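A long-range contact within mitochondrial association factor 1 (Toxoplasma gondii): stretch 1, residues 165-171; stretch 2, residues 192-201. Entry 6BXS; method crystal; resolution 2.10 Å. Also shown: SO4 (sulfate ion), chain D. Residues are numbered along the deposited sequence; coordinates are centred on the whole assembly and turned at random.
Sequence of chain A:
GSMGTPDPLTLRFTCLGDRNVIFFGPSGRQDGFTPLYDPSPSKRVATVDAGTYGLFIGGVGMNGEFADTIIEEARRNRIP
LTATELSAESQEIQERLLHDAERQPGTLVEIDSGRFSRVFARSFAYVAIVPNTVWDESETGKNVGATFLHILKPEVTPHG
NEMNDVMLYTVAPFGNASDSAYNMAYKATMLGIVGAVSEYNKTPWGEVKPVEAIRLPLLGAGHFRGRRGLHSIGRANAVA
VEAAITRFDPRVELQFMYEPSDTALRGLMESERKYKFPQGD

Stretch 1, residues 165-171: DVMLYTV
Stretch 2, residues 192-201: GIVGAVSEYN

No hydrogen bond joins these two stretches; a strand and a helix meet through van der Waals contact alone, nearly all of it between side chains. The pairs are loosely spaced: the closest, Thr 170 CG2 and Ile 193 CD1, is 4.1 Å apart. The surface buried between them is small, 233 Å² with both sides summed.

Residues 166-170 are extended, as in a strand, with phi from -121° to -143° and psi from 125° to 161°. Residues 192-201 belong to a helix that begins earlier and continues later in the chain. Its phi and psi stay near -65° and -45°, except at Asn 201, where psi is -17°. Backbone hydrogen bonds from N to the O four residues back hold it, from Ala 196 N to Gly 192 O (2.9 Å) through Asn 201 N to Val 197 O (2.8 Å). The two axes approach to 9.8 Å, and their N-to-C directions make an angle of 145°, nearer antiparallel than parallel. Thr 170 lies beside Ile 193, CA to CA 7.4 Å; because the chains run in roughly opposite senses, Val 166 falls toward Tyr 200.

The strand alternates. Val 166, Leu 168 and Thr 170 point their CA-to-CB bonds toward the helix; that of Tyr 169 points away, and Met 167 is out of reach.

Leu 168 is the centre of the contact and has the largest covered area, 64 Å². Its chi1 is m (-77°) and its chi2 is 110°, between wells. Leu 168 CD2 lies 4.3 Å from Ala 196 CB and 4.3 Å from Ile 193 O. Leu 168 CD1 lies 4.3 Å from Val 197 CG2. The branched leucine thus touches successive turns of the helix. The CA-to-CB bond of Ala 196 points toward the strand, and its short side chain meets the leucine with a single methyl. The CA-to-CB bond of Val 197, chi1 t, points sideways to the strand, but CG2 still reaches the leucine.

At one end, the CA-to-CB bond of Ile 193 also points sideways. With chi1 m and chi2 t (158°), its end comes nearer the strand, and CD1 reaches Thr 170 CG2. Thr 170 has chi1 t (-164°). It offers a methyl to this contact, while its OG1 is hydrogen-bonded elsewhere in the structure.

At the other end, the CA-to-CB bond of Tyr 200 points toward the strand, with chi1 t (165°) and chi2 83°. Its length carries the hydroxyl to Val 166, chi1 t, where Val 166 CG2 and Tyr 200 OH are 4.4 Å apart. The hydroxyl has its hydrogen bond elsewhere in the structure; its approach to the valine is only packing. All the contacting residues are buried, which suits their largely apolar surfaces.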

# COMPACT_ATOMS: atom_id res chain seq x y z
N ASP A 165 -2.68 3.84 -13.40
CA ASP A 165 -1.53 4.73 -13.29
C ASP A 165 -1.37 5.37 -11.91
O ASP A 165 -0.73 6.42 -11.78
CB ASP A 165 -1.62 5.83 -14.36
CG ASP A 165 -2.81 6.74 -14.16
OD1 ASP A 165 -3.70 6.40 -13.35
OD2 ASP A 165 -2.86 7.79 -14.82
N VAL A 166 -1.97 4.76 -10.89
CA VAL A 166 -1.73 5.16 -9.51
C VAL A 166 -1.26 3.97 -8.69
O VAL A 166 -1.86 2.90 -8.74
CB VAL A 166 -2.99 5.76 -8.85
CG1 VAL A 166 -2.71 6.13 -7.40
CG2 VAL A 166 -3.47 6.98 -9.62
N MET A 167 -0.18 4.18 -7.94
CA MET A 167 0.32 3.17 -7.01
C MET A 167 0.56 3.80 -5.66
O MET A 167 0.72 5.02 -5.55
CB MET A 167 1.61 2.53 -7.53
CG MET A 167 2.79 3.48 -7.65
SD MET A 167 4.36 2.63 -7.92
CE MET A 167 4.68 1.92 -6.31
N LEU A 168 0.57 2.97 -4.62
CA LEU A 168 0.99 3.40 -3.30
C LEU A 168 2.16 2.55 -2.84
O LEU A 168 2.41 1.47 -3.37
CB LEU A 168 -0.17 3.31 -2.30
CG LEU A 168 -1.22 4.42 -2.38
CD1 LEU A 168 -2.53 3.86 -2.90
CD2 LEU A 168 -1.43 5.08 -1.02
N TYR A 169 2.88 3.07 -1.85
CA TYR A 169 4.07 2.43 -1.30
C TYR A 169 4.05 2.71 0.19
O TYR A 169 3.93 3.87 0.61
CB TYR A 169 5.34 2.98 -1.97
CG TYR A 169 6.65 2.36 -1.52
CD1 TYR A 169 7.19 2.62 -0.26
CD2 TYR A 169 7.38 1.54 -2.38
CE1 TYR A 169 8.39 2.07 0.13
CE2 TYR A 169 8.59 0.99 -1.99
CZ TYR A 169 9.09 1.25 -0.74
OH TYR A 169 10.30 0.71 -0.34
N THR A 170 4.12 1.66 1.00
CA THR A 170 4.04 1.81 2.45
C THR A 170 5.01 0.86 3.15
O THR A 170 5.38 -0.18 2.61
CB THR A 170 2.60 1.56 2.97
OG1 THR A 170 2.47 2.06 4.30
CG2 THR A 170 2.23 0.07 2.94
N VAL A 171 5.41 1.25 4.36
CA VAL A 171 6.40 0.51 5.13
C VAL A 171 5.78 -0.07 6.39
O VAL A 171 5.38 0.67 7.29
CB VAL A 171 7.60 1.40 5.51
CG1 VAL A 171 8.62 0.63 6.33
CG2 VAL A 171 8.25 1.98 4.26
N GLY A 192 -2.17 5.83 7.34
CA GLY A 192 -1.38 6.48 6.30
C GLY A 192 -1.91 6.18 4.91
O GLY A 192 -2.01 7.06 4.06
N ILE A 193 -2.25 4.91 4.68
CA ILE A 193 -2.79 4.47 3.40
C ILE A 193 -4.14 5.13 3.10
O ILE A 193 -4.32 5.74 2.05
CB ILE A 193 -2.95 2.94 3.37
CG1 ILE A 193 -1.59 2.26 3.51
CG2 ILE A 193 -3.62 2.49 2.08
CD1 ILE A 193 -1.67 0.83 4.01
N VAL A 194 -5.07 4.99 4.03
CA VAL A 194 -6.42 5.52 3.84
C VAL A 194 -6.42 7.04 3.91
O VAL A 194 -7.19 7.70 3.20
CB VAL A 194 -7.39 4.95 4.90
CG1 VAL A 194 -8.80 5.48 4.70
CG2 VAL A 194 -7.39 3.42 4.84
N GLY A 195 -5.56 7.60 4.75
CA GLY A 195 -5.44 9.04 4.87
C GLY A 195 -4.86 9.66 3.61
O GLY A 195 -5.32 10.72 3.16
N ALA A 196 -3.85 9.01 3.05
CA ALA A 196 -3.22 9.48 1.82
C ALA A 196 -4.24 9.53 0.68
O ALA A 196 -4.31 10.51 -0.06
CB ALA A 196 -2.05 8.59 1.44
N VAL A 197 -5.01 8.46 0.54
CA VAL A 197 -6.04 8.38 -0.49
C VAL A 197 -7.10 9.46 -0.27
O VAL A 197 -7.45 10.18 -1.20
CB VAL A 197 -6.72 7.00 -0.50
CG1 VAL A 197 -7.92 7.00 -1.45
CG2 VAL A 197 -5.73 5.93 -0.91
N SER A 198 -7.61 9.55 0.95
CA SER A 198 -8.61 10.55 1.31
C SER A 198 -8.14 11.95 0.97
O SER A 198 -8.86 12.72 0.34
CB SER A 198 -8.93 10.47 2.80
OG SER A 198 -9.71 11.58 3.21
N GLU A 199 -6.92 12.28 1.39
CA GLU A 199 -6.37 13.60 1.16
C GLU A 199 -6.10 13.83 -0.33
O GLU A 199 -6.33 14.92 -0.85
CB GLU A 199 -5.08 13.78 1.97
CG GLU A 199 -4.85 15.18 2.49
CD GLU A 199 -5.95 15.64 3.44
OE1 GLU A 199 -6.42 14.82 4.24
OE2 GLU A 199 -6.33 16.83 3.37
N TYR A 200 -5.61 12.80 -1.01
CA TYR A 200 -5.29 12.91 -2.43
C TYR A 200 -6.55 13.12 -3.28
O TYR A 200 -6.53 13.91 -4.23
CB TYR A 200 -4.55 11.66 -2.91
CG TYR A 200 -4.49 11.52 -4.42
CD1 TYR A 200 -3.53 12.19 -5.16
CD2 TYR A 200 -5.40 10.72 -5.09
CE1 TYR A 200 -3.48 12.06 -6.54
CE2 TYR A 200 -5.35 10.58 -6.47
CZ TYR A 200 -4.39 11.26 -7.19
OH TYR A 200 -4.34 11.12 -8.56
N ASN A 201 -7.62 12.42 -2.95
CA ASN A 201 -8.86 12.54 -3.72
C ASN A 201 -9.51 13.92 -3.57
O ASN A 201 -10.36 14.29 -4.37
CB ASN A 201 -9.86 11.45 -3.32
CG ASN A 201 -9.56 10.11 -3.97
OD1 ASN A 201 -8.82 10.03 -4.95
ND2 ASN A 201 -10.15 9.05 -3.44
S SO4 D . -12.43 8.75 -0.26
O1 SO4 D . -11.53 8.73 0.89
O2 SO4 D . -12.08 9.85 -1.14
O3 SO4 D . -12.33 7.48 -0.98
O4 SO4 D . -13.80 8.92 0.22